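Local coordinates for protein ADP-ribosylating toxin CARDS (Mycoplasma pneumoniae, PDB 4TLV) that transfers the ADP-ribose group of NAD(+) to multiple target proteins and, as the main virulence factor of its bacterium, drives vacuole formation in mammalian cells, at residues 441-447 with 468-474; 452-456 with 465-469; 284-288 with 391-395; 272-278 with 425-431. All coordinates share one frame; numbering follows the deposited sequence.

Contact 1 (441-447 with 468-474)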
# COMPACT_ATOMS: atom_id res chain seq x y z
N PHE A 441 2.30 -0.97 8.33
CA PHE A 441 3.61 -1.61 8.46
C PHE A 441 4.17 -1.98 7.09
O PHE A 441 3.46 -2.56 6.26
CB PHE A 441 3.50 -2.90 9.28
CG PHE A 441 2.80 -2.74 10.60
CD1 PHE A 441 2.88 -1.55 11.32
CD2 PHE A 441 2.09 -3.81 11.15
CE1 PHE A 441 2.23 -1.41 12.55
CE2 PHE A 441 1.46 -3.69 12.39
CZ PHE A 441 1.53 -2.49 13.08
N VAL A 442 5.44 -1.65 6.87
CA VAL A 442 6.16 -2.09 5.66
C VAL A 442 7.10 -3.22 6.02
O VAL A 442 7.83 -3.12 7.01
CB VAL A 442 7.02 -0.96 5.02
CG1 VAL A 442 7.70 -1.47 3.74
CG2 VAL A 442 6.17 0.26 4.74
N ASP A 443 7.06 -4.31 5.25
CA ASP A 443 8.04 -5.39 5.43
C ASP A 443 9.36 -4.94 4.81
O ASP A 443 9.44 -4.75 3.60
CB ASP A 443 7.53 -6.67 4.75
CG ASP A 443 8.44 -7.89 5.01
OD1 ASP A 443 9.59 -7.73 5.46
OD2 ASP A 443 7.98 -9.03 4.74
N VAL A 444 10.36 -4.68 5.65
CA VAL A 444 11.63 -4.15 5.15
C VAL A 444 12.72 -5.23 5.11
O VAL A 444 13.74 -5.07 4.44
CB VAL A 444 12.10 -2.90 5.93
CG1 VAL A 444 11.17 -1.71 5.65
CG2 VAL A 444 12.18 -3.19 7.44
N GLN A 445 12.49 -6.35 5.81
CA GLN A 445 13.36 -7.50 5.65
C GLN A 445 14.86 -7.12 5.75
O GLN A 445 15.67 -7.54 4.93
CB GLN A 445 13.06 -8.13 4.29
CG GLN A 445 13.48 -9.58 4.13
CD GLN A 445 12.97 -10.21 2.84
OE1 GLN A 445 12.67 -9.52 1.86
NE2 GLN A 445 12.89 -11.54 2.84
N LEU A 446 15.22 -6.33 6.77
CA LEU A 446 16.59 -5.79 6.86
C LEU A 446 17.62 -6.89 6.97
O LEU A 446 17.40 -7.89 7.63
CB LEU A 446 16.75 -4.84 8.05
CG LEU A 446 15.74 -3.70 8.15
CD1 LEU A 446 16.09 -2.83 9.35
CD2 LEU A 446 15.71 -2.87 6.85
N GLY A 447 18.76 -6.69 6.33
CA GLY A 447 19.85 -7.65 6.43
C GLY A 447 21.14 -7.01 5.97
O GLY A 447 21.20 -5.81 5.73
N THR A 468 17.26 -12.76 5.58
CA THR A 468 16.15 -12.39 6.46
C THR A 468 14.85 -12.89 5.85
O THR A 468 14.59 -12.68 4.66
CB THR A 468 16.09 -10.87 6.62
OG1 THR A 468 17.32 -10.41 7.20
CG2 THR A 468 14.93 -10.47 7.51
N PRO A 469 14.03 -13.60 6.64
CA PRO A 469 12.79 -14.11 6.04
C PRO A 469 11.75 -13.00 5.84
O PRO A 469 11.80 -11.96 6.49
CB PRO A 469 12.28 -15.10 7.08
CG PRO A 469 12.79 -14.56 8.38
CD PRO A 469 14.17 -14.01 8.05
N ASP A 470 10.81 -13.26 4.94
CA ASP A 470 9.66 -12.39 4.80
C ASP A 470 8.87 -12.39 6.10
O ASP A 470 8.84 -13.38 6.83
CB ASP A 470 8.74 -12.90 3.68
CG ASP A 470 9.42 -12.90 2.33
OD1 ASP A 470 9.80 -11.80 1.86
OD2 ASP A 470 9.57 -13.99 1.74
N GLY A 471 8.21 -11.27 6.39
CA GLY A 471 7.24 -11.20 7.46
C GLY A 471 7.82 -11.11 8.85
O GLY A 471 7.18 -11.52 9.83
N GLN A 472 9.03 -10.55 8.97
CA GLN A 472 9.72 -10.52 10.26
C GLN A 472 10.16 -9.13 10.74
O GLN A 472 9.99 -8.78 11.91
CB GLN A 472 10.95 -11.44 10.22
CG GLN A 472 11.55 -11.64 11.59
CD GLN A 472 12.64 -12.67 11.59
OE1 GLN A 472 12.42 -13.83 11.93
NE2 GLN A 472 13.83 -12.25 11.21
N ILE A 473 10.74 -8.35 9.84
CA ILE A 473 11.26 -7.04 10.21
C ILE A 473 10.51 -5.99 9.44
O ILE A 473 10.44 -6.04 8.21
CB ILE A 473 12.79 -6.94 9.92
CG1 ILE A 473 13.50 -8.15 10.54
CG2 ILE A 473 13.32 -5.62 10.43
CD1 ILE A 473 15.03 -8.07 10.57
N PHE A 474 9.95 -5.04 10.18
CA PHE A 474 8.99 -4.09 9.64
C PHE A 474 9.34 -2.66 10.00
O PHE A 474 10.05 -2.40 10.96
CB PHE A 474 7.60 -4.36 10.22
CG PHE A 474 7.06 -5.71 9.87
CD1 PHE A 474 7.35 -6.81 10.67
CD2 PHE A 474 6.25 -5.89 8.75
CE1 PHE A 474 6.84 -8.06 10.37
CE2 PHE A 474 5.74 -7.14 8.45
CZ PHE A 474 6.03 -8.23 9.28
O HOH W 1 10.94 -9.40 7.06

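Contact 2 (452-456 with 465-469)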
# COMPACT_ATOMS: atom_id res chain seq x y z
N GLY A 452 28.88 -12.68 -1.06
CA GLY A 452 27.97 -13.69 -1.55
C GLY A 452 27.07 -14.31 -0.50
O GLY A 452 26.15 -15.05 -0.83
N TYR A 453 27.32 -14.00 0.76
CA TYR A 453 26.51 -14.53 1.86
C TYR A 453 25.57 -13.49 2.47
O TYR A 453 25.96 -12.35 2.69
CB TYR A 453 27.42 -15.09 2.97
CG TYR A 453 28.27 -16.26 2.51
CD1 TYR A 453 27.73 -17.53 2.39
CD2 TYR A 453 29.60 -16.08 2.16
CE1 TYR A 453 28.50 -18.61 1.97
CE2 TYR A 453 30.38 -17.14 1.74
CZ TYR A 453 29.82 -18.40 1.64
OH TYR A 453 30.60 -19.46 1.22
N TYR A 454 24.34 -13.91 2.75
CA TYR A 454 23.39 -13.05 3.46
C TYR A 454 23.40 -13.23 4.98
O TYR A 454 23.56 -14.34 5.49
CB TYR A 454 21.96 -13.30 2.94
CG TYR A 454 21.78 -12.91 1.50
CD1 TYR A 454 22.19 -13.75 0.48
CD2 TYR A 454 21.20 -11.69 1.16
CE1 TYR A 454 22.02 -13.41 -0.85
CE2 TYR A 454 21.03 -11.33 -0.18
CZ TYR A 454 21.45 -12.19 -1.17
OH TYR A 454 21.28 -11.85 -2.49
N TYR A 455 23.19 -12.13 5.69
CA TYR A 455 23.05 -12.14 7.13
C TYR A 455 21.79 -11.43 7.57
O TYR A 455 21.30 -10.51 6.90
CB TYR A 455 24.24 -11.47 7.79
CG TYR A 455 25.54 -12.20 7.54
CD1 TYR A 455 26.27 -11.99 6.38
CD2 TYR A 455 26.03 -13.12 8.47
CE1 TYR A 455 27.47 -12.66 6.14
CE2 TYR A 455 27.23 -13.80 8.25
CZ TYR A 455 27.94 -13.56 7.09
OH TYR A 455 29.13 -14.24 6.88
N THR A 456 21.29 -11.83 8.73
CA THR A 456 20.04 -11.31 9.29
C THR A 456 20.28 -10.89 10.75
O THR A 456 21.08 -11.51 11.46
CB THR A 456 18.92 -12.36 9.17
OG1 THR A 456 17.65 -11.77 9.47
CG2 THR A 456 19.17 -13.55 10.12
N GLN A 465 23.78 -16.14 9.90
CA GLN A 465 24.07 -16.23 8.48
C GLN A 465 22.94 -16.92 7.73
O GLN A 465 22.90 -18.14 7.63
CB GLN A 465 25.40 -16.94 8.22
CG GLN A 465 25.96 -16.72 6.82
CD GLN A 465 25.31 -17.59 5.77
OE1 GLN A 465 25.52 -18.81 5.74
NE2 GLN A 465 24.53 -16.97 4.89
N MET A 466 22.02 -16.10 7.23
CA MET A 466 20.92 -16.55 6.40
C MET A 466 20.20 -15.30 5.91
O MET A 466 20.36 -14.21 6.47
CB MET A 466 19.96 -17.45 7.19
CG MET A 466 19.36 -16.78 8.42
SD MET A 466 18.16 -17.78 9.35
CE MET A 466 16.62 -17.29 8.57
N LYS A 467 19.41 -15.44 4.86
CA LYS A 467 18.67 -14.31 4.34
C LYS A 467 17.50 -14.03 5.30
O LYS A 467 16.87 -14.96 5.80
CB LYS A 467 18.19 -14.59 2.92
CG LYS A 467 17.74 -13.33 2.18
CD LYS A 467 17.39 -13.62 0.72
CE LYS A 467 16.72 -12.42 0.06
NZ LYS A 467 16.46 -12.65 -1.39
N THR A 468 17.26 -12.76 5.58
CA THR A 468 16.15 -12.39 6.46
C THR A 468 14.85 -12.89 5.85
O THR A 468 14.59 -12.68 4.66
CB THR A 468 16.09 -10.87 6.62
OG1 THR A 468 17.32 -10.41 7.20
CG2 THR A 468 14.93 -10.47 7.51
N PRO A 469 14.03 -13.60 6.64
CA PRO A 469 12.79 -14.11 6.04
C PRO A 469 11.75 -13.00 5.84
O PRO A 469 11.80 -11.96 6.49
CB PRO A 469 12.28 -15.10 7.08
CG PRO A 469 12.79 -14.56 8.38
CD PRO A 469 14.17 -14.01 8.05
O HOH W 2 23.51 -16.68 2.18
O HOH W 3 19.44 -11.04 4.61

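Contact 3 (284-288 with 391-395)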
# COMPACT_ATOMS: atom_id res chain seq x y z
N THR A 284 -21.56 -27.68 -4.67
CA THR A 284 -22.19 -28.27 -3.50
C THR A 284 -23.22 -27.33 -2.88
O THR A 284 -24.13 -27.77 -2.19
CB THR A 284 -21.16 -28.60 -2.41
OG1 THR A 284 -20.66 -27.38 -1.84
CG2 THR A 284 -20.01 -29.42 -2.97
N GLN A 285 -23.04 -26.04 -3.11
CA GLN A 285 -23.90 -25.02 -2.51
C GLN A 285 -23.82 -24.98 -0.98
O GLN A 285 -24.67 -24.39 -0.32
CB GLN A 285 -25.35 -25.18 -2.97
CG GLN A 285 -25.57 -24.78 -4.43
CD GLN A 285 -25.35 -23.30 -4.66
OE1 GLN A 285 -26.18 -22.47 -4.05
NE2 GLN A 285 -24.43 -22.90 -5.39
N LYS A 286 -22.79 -25.61 -0.42
CA LYS A 286 -22.56 -25.57 1.01
C LYS A 286 -22.04 -24.19 1.41
O LYS A 286 -21.31 -23.55 0.65
CB LYS A 286 -21.56 -26.65 1.42
CG LYS A 286 -22.13 -28.07 1.31
CD LYS A 286 -21.11 -29.11 1.72
CE LYS A 286 -21.70 -30.51 1.60
NZ LYS A 286 -20.78 -31.56 2.12
N THR A 287 -22.42 -23.75 2.61
CA THR A 287 -22.07 -22.41 3.07
C THR A 287 -21.15 -22.47 4.27
O THR A 287 -21.34 -23.30 5.17
CB THR A 287 -23.35 -21.60 3.40
OG1 THR A 287 -24.17 -21.53 2.23
CG2 THR A 287 -22.99 -20.17 3.86
N PHE A 288 -20.16 -21.59 4.29
CA PHE A 288 -19.16 -21.58 5.34
C PHE A 288 -18.91 -20.19 5.87
O PHE A 288 -19.05 -19.20 5.15
CB PHE A 288 -17.81 -22.09 4.82
CG PHE A 288 -17.85 -23.48 4.24
CD1 PHE A 288 -18.16 -23.67 2.90
CD2 PHE A 288 -17.57 -24.58 5.02
CE1 PHE A 288 -18.19 -24.95 2.36
CE2 PHE A 288 -17.60 -25.86 4.48
CZ PHE A 288 -17.91 -26.04 3.14
N PHE A 391 -10.82 -21.74 -2.92
CA PHE A 391 -11.31 -23.12 -3.05
C PHE A 391 -11.28 -23.85 -1.70
O PHE A 391 -10.49 -23.51 -0.82
CB PHE A 391 -10.45 -23.90 -4.05
CG PHE A 391 -10.71 -23.56 -5.49
CD1 PHE A 391 -10.14 -22.42 -6.06
CD2 PHE A 391 -11.50 -24.38 -6.28
CE1 PHE A 391 -10.38 -22.10 -7.39
CE2 PHE A 391 -11.75 -24.07 -7.62
CZ PHE A 391 -11.19 -22.93 -8.18
N TRP A 392 -12.15 -24.85 -1.55
CA TRP A 392 -12.00 -25.81 -0.45
C TRP A 392 -12.06 -27.22 -1.03
O TRP A 392 -12.52 -27.42 -2.15
CB TRP A 392 -13.07 -25.63 0.63
CG TRP A 392 -14.44 -26.15 0.25
CD1 TRP A 392 -15.22 -25.73 -0.78
CD2 TRP A 392 -15.17 -27.19 0.91
NE1 TRP A 392 -16.40 -26.43 -0.80
CE2 TRP A 392 -16.39 -27.34 0.22
CE3 TRP A 392 -14.92 -28.01 2.01
CZ2 TRP A 392 -17.36 -28.28 0.60
CZ3 TRP A 392 -15.88 -28.94 2.39
CH2 TRP A 392 -17.09 -29.06 1.69
N ASN A 393 -11.58 -28.18 -0.25
CA ASN A 393 -11.63 -29.58 -0.64
C ASN A 393 -12.93 -30.20 -0.18
O ASN A 393 -13.13 -30.43 1.01
CB ASN A 393 -10.44 -30.33 -0.05
CG ASN A 393 -10.36 -31.76 -0.52
OD1 ASN A 393 -11.38 -32.43 -0.68
ND2 ASN A 393 -9.14 -32.24 -0.76
N THR A 394 -13.83 -30.46 -1.13
CA THR A 394 -15.18 -30.94 -0.84
C THR A 394 -15.18 -32.27 -0.10
O THR A 394 -16.16 -32.63 0.56
CB THR A 394 -16.01 -31.10 -2.12
OG1 THR A 394 -15.31 -31.98 -3.03
CG2 THR A 394 -16.23 -29.75 -2.79
N LYS A 395 -14.08 -33.01 -0.20
CA LYS A 395 -13.98 -34.30 0.47
C LYS A 395 -13.38 -34.21 1.87
O LYS A 395 -13.47 -35.17 2.65
CB LYS A 395 -13.21 -35.30 -0.39
CG LYS A 395 -14.00 -35.82 -1.58
CD LYS A 395 -13.18 -36.81 -2.40
CE LYS A 395 -14.06 -37.62 -3.35
NZ LYS A 395 -14.91 -36.75 -4.20

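Contact 4 (272-278 with 425-431). With ACT (acetate ion), chain M.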
# COMPACT_ATOMS: atom_id res chain seq x y z
N LEU A 272 -18.38 2.42 9.12
CA LEU A 272 -17.78 1.09 9.32
C LEU A 272 -18.62 0.22 10.25
O LEU A 272 -19.10 0.71 11.26
CB LEU A 272 -16.35 1.18 9.87
CG LEU A 272 -15.37 2.00 9.01
CD1 LEU A 272 -13.98 1.94 9.61
CD2 LEU A 272 -15.35 1.49 7.58
N GLU A 273 -18.77 -1.05 9.89
CA GLU A 273 -19.47 -2.03 10.72
C GLU A 273 -18.64 -3.29 10.76
O GLU A 273 -17.88 -3.57 9.83
CB GLU A 273 -20.84 -2.40 10.10
CG GLU A 273 -21.78 -1.23 9.90
CD GLU A 273 -22.87 -1.50 8.85
OE1 GLU A 273 -22.77 -2.50 8.08
OE2 GLU A 273 -23.81 -0.68 8.79
N ASP A 274 -18.77 -4.05 11.84
CA ASP A 274 -18.11 -5.34 11.97
C ASP A 274 -18.85 -6.37 11.13
O ASP A 274 -20.04 -6.59 11.32
CB ASP A 274 -18.09 -5.77 13.43
CG ASP A 274 -17.12 -4.96 14.28
OD1 ASP A 274 -16.27 -4.23 13.72
OD2 ASP A 274 -17.20 -5.08 15.51
N THR A 275 -18.15 -7.00 10.20
CA THR A 275 -18.79 -7.96 9.31
C THR A 275 -18.11 -9.33 9.35
O THR A 275 -16.90 -9.44 9.08
CB THR A 275 -18.74 -7.47 7.83
OG1 THR A 275 -17.38 -7.25 7.44
CG2 THR A 275 -19.49 -6.15 7.68
N PRO A 276 -18.87 -10.38 9.68
CA PRO A 276 -18.35 -11.73 9.45
C PRO A 276 -18.38 -12.01 7.94
O PRO A 276 -18.99 -11.24 7.19
CB PRO A 276 -19.37 -12.62 10.18
CG PRO A 276 -20.64 -11.82 10.11
CD PRO A 276 -20.17 -10.41 10.37
N VAL A 277 -17.75 -13.10 7.51
CA VAL A 277 -17.62 -13.40 6.10
C VAL A 277 -18.14 -14.80 5.80
O VAL A 277 -17.68 -15.78 6.40
CB VAL A 277 -16.15 -13.31 5.64
CG1 VAL A 277 -16.04 -13.61 4.14
CG2 VAL A 277 -15.57 -11.90 5.97
N TYR A 278 -19.10 -14.88 4.88
CA TYR A 278 -19.73 -16.13 4.47
C TYR A 278 -19.43 -16.47 3.02
O TYR A 278 -19.59 -15.64 2.14
CB TYR A 278 -21.25 -16.02 4.60
CG TYR A 278 -21.76 -15.98 6.02
CD1 TYR A 278 -21.66 -14.82 6.78
CD2 TYR A 278 -22.35 -17.09 6.59
CE1 TYR A 278 -22.13 -14.78 8.08
CE2 TYR A 278 -22.84 -17.06 7.88
CZ TYR A 278 -22.72 -15.91 8.62
OH TYR A 278 -23.20 -15.89 9.90
N CYS A 425 -28.67 -12.26 5.75
CA CYS A 425 -28.34 -13.43 6.57
C CYS A 425 -26.91 -13.95 6.37
O CYS A 425 -26.51 -14.93 6.99
CB CYS A 425 -29.34 -14.56 6.32
SG CYS A 425 -30.96 -14.32 7.08
N THR A 426 -26.14 -13.30 5.49
CA THR A 426 -24.76 -13.72 5.28
C THR A 426 -23.76 -12.56 5.42
O THR A 426 -23.71 -11.90 6.46
CB THR A 426 -24.59 -14.49 3.94
OG1 THR A 426 -25.15 -13.76 2.85
CG2 THR A 426 -25.27 -15.86 4.02
N THR A 427 -22.96 -12.31 4.39
CA THR A 427 -21.97 -11.24 4.46
C THR A 427 -22.63 -9.89 4.21
O THR A 427 -23.33 -9.73 3.22
CB THR A 427 -20.89 -11.43 3.39
OG1 THR A 427 -20.41 -12.77 3.46
CG2 THR A 427 -19.74 -10.44 3.60
N HIS A 428 -22.40 -8.92 5.09
CA HIS A 428 -22.96 -7.60 4.82
C HIS A 428 -22.20 -6.88 3.71
O HIS A 428 -21.04 -7.19 3.44
CB HIS A 428 -23.11 -6.79 6.09
CG HIS A 428 -24.22 -7.30 6.97
ND1 HIS A 428 -24.71 -6.85 8.15
CD2 HIS A 428 -24.97 -8.41 6.64
CE1 HIS A 428 -25.73 -7.70 8.51
NE2 HIS A 428 -25.87 -8.64 7.58
N ALA A 429 -22.88 -5.96 3.03
CA ALA A 429 -22.43 -5.50 1.72
C ALA A 429 -21.08 -4.79 1.77
O ALA A 429 -20.30 -4.86 0.81
CB ALA A 429 -23.49 -4.57 1.10
N GLN A 430 -20.79 -4.10 2.87
CA GLN A 430 -19.56 -3.30 2.89
C GLN A 430 -18.29 -4.15 2.93
O GLN A 430 -17.22 -3.67 2.60
CB GLN A 430 -19.56 -2.25 4.01
CG GLN A 430 -19.36 -2.82 5.40
CD GLN A 430 -19.38 -1.72 6.43
OE1 GLN A 430 -18.26 -1.53 7.11
NE2 GLN A 430 -20.39 -1.02 6.59
N PHE A 431 -18.41 -5.42 3.30
CA PHE A 431 -17.22 -6.26 3.28
C PHE A 431 -16.53 -6.25 1.92
O PHE A 431 -15.30 -6.21 1.84
CB PHE A 431 -17.48 -7.71 3.70
CG PHE A 431 -16.23 -8.52 3.72
CD1 PHE A 431 -15.27 -8.29 4.68
CD2 PHE A 431 -15.97 -9.46 2.74
CE1 PHE A 431 -14.07 -9.02 4.68
CE2 PHE A 431 -14.80 -10.19 2.75
CZ PHE A 431 -13.85 -9.95 3.72
C ACT M . -26.72 -5.98 3.89
O ACT M . -25.59 -5.43 3.95
OXT ACT M . -27.66 -5.41 4.48
CH3 ACT M . -26.93 -7.27 3.15
O HOH W 4 -22.73 -6.22 9.51
O HOH W 5 -21.08 -9.33 7.45

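Contact 1 (441-447 with 468-474)
I473 is the bump of this contact: its CG2 methyl fits against V444 and L446, reaching L446 CG at 3.8 Å, where the two side chains cross at about a right angle. The F474 ring meets the chain obliquely at V442 and D443, its CE2 4.1 Å from D443 CB; F483 and V354 also pack against it. Strand 441-443 pairs with strand 473-476 at D443 and F474, an antiparallel non-hydrogen-bonded pair. Just beyond it segment 441-447 turns, and I473 O takes hydrogen bonds from both V444 N (2.9 Å) and Q445 N (3.2 Å).

The polar side is the hollow of the 468-472 turn. With CG anti to the backbone N (chi1 -174°), D443 sends its carboxylate into this turn; OD2 accepts from G471 N at 2.8 Å, the donor standing above the carboxylate plane. A water links D443 OD1, P469 O and Q472 N. Q445, extended beyond CG, lays its amide across the start of the turn, NE2 donating to T468 O at 2.7 Å. T468 OG1 in turn donates to L446 O at 2.6 Å, from above the carbonyl plane.

Side-chain donors and acceptors thus hold the turn where strand pairing has ended. D443 OD2 and D470 OD1 stand 4.4 Å apart, so their like charges probably disfavour each other mildly, while the bond from G471 N should partly offset the charge on D443.

Contact 2 (452-456 with 465-469)
Q465 lies across Y455 and ends beside Y454. Its CB starts 3.6 Å from Y455 CE2. CG is placed over the face of the same ring, a CH-pi contact 3.9 Å from the ring centroid and 29° off the normal. The chain then bends at chi2 (-80°), which brings CD back toward the backbone, 3.7 Å from Y454 O. At the tip, NE2 donates to Y454 O at 2.9 Å with an N-H...O angle of 158°; the donor lies in the carbonyl plane, on a lone pair, and the amide is nearly coplanar with its acceptor. NE2 also touches Y453 CB, and a water accepts from Y454 N and, weakly, from NE2.

Further along, K467 runs beside Y454, both pointing the same way, with CD over one ring face; K467 NZ, 5.4 Å from the Y454 ring centroid, adds at most a weak attraction. T456 CG2 packs on M466 CG at 3.7 Å. T456 OG1 lies 2.7 Å from T468 OG1, the hydroxyl that L446 O engages.

Strand 453-457 is the middle of a three-stranded antiparallel sheet in D3, between 448-450 and 463-464. W448 stacks on Y455 and Y449 meets Y454 edge-to-face, while segment 465-469 leads from strand 463-464 toward strand 473-476.

Contact 3 (284-288 with 391-395)
F288 and W392 belong to strands that are not paired here: their CA atoms are 10.1 Å apart and those of T284 and T394 8.0 Å, so side chains alone bridge the gap. The centre is a T-shaped (edge-to-face) pair in which F288 directs its edge at the six-membered ring of W392, with centroids 4.5 Å apart and planes at 60°. The CZ atom of F288 makes the touch, 3.4 Å from W392 CZ2 and 3.3 Å above the indole plane, offset toward the rim. W392 CG sits between its own backbone N and carbonyl carbon (chi1 76°), and this swings the indole across toward strand 287-293. T394 CA lies over the opposite face, clasping the indole against F288.

The rest of the contact lies round the indole's outer end. K286, extended, crosses it at about a right angle, its CD 4.0 Å from W392 CZ2. T284 OG1 is at the indole edge near its plane, and T284 CG2 meets T394 CG2 methyl to methyl at 3.8 Å. The indole N-H is not spent on the other segment: W392 NE1 is hydrogen-bonded to E416 OE2, an atom that also bonds T284 OG1. This one oxygen links both sides and, with F288 and T394 on the faces, restrains the indole's rotation.

T284 OG1 also accepts from K286 N, forming an ST turn, and N393 OD1 accepts from K395 N, forming an Asx turn. The buried F288-W392 pair joins strands 287-293 and 388-393 of the D2 beta-trefoil, with K286, T284 and T394 at its more exposed margin.

Contact 4 (272-278 with 425-431)
V277 places its CG2 methyl over one face of the F431 ring, 3.5 Å from the centroid and 16° off the ring normal, a close CH-pi contact. T275 OG1 approaches the same ring obliquely, 3.6 Å from F431 CD1. On the Y278 ring, one face carries T426 CA, 3.9 Å from the centroid, with C425 O higher above the same face. The E273 carboxylate and the Q430 amide are nearly parallel but offset, the carboxylate lying above the amide plane. E273 OE1 thus lies off the N-H directions of Q430 NE2, which bonds E271 O instead, whereas E273 OE2 is held by H163.

Across the segments, Q430 OE1 accepts from E273 N at 2.9 Å, the donor standing above the carbonyl plane. Q430 gets there on an extended chain whose CG lies between its backbone N and carbonyl carbon (chi1 74°).

L272, E273 and D274 close the KELED motif, which is involved in trafficking to the host endoplasmic reticulum and is solvent-exposed. The chain passes from it straight into D2, and the motif's last residues lie against the loop that follows the last strand of that beta-trefoil, so the start and end of the domain meet.

Nearer Y278 a hydroxyl takes over: T427 OG1 accepts from Y278 N at 2.9 Å with an N-H...O angle of 162°. Between the two bonds a water bridges P276 O and H428 N. The 3-10 segment begins at A429, whose N donates to an acetate oxygen at 2.9 Å; H163 ND1 also bonds this ion, probably from the crystallisation liquor.

In the fold
The four contacts divide between two beta-trefoil domains. Contacts 3 and 4 lie in and at the entrance of D2, with centres about 20 Å apart; they touch where Y278 CB packs on F288 O at 3.9 Å, and the residues of contact 3 fall in sequence between the two segments of contact 4. Contacts 1 and 2 belong to D3, their centres about 12 Å apart, and share T468 and P469. Between the domains no pair touches: contacts 1 and 4 are about 16 Å apart at their nearest atoms. Contact 4 reaches toward the catalytic mART domain, since H163, within that region, bonds both E273 and the acetate.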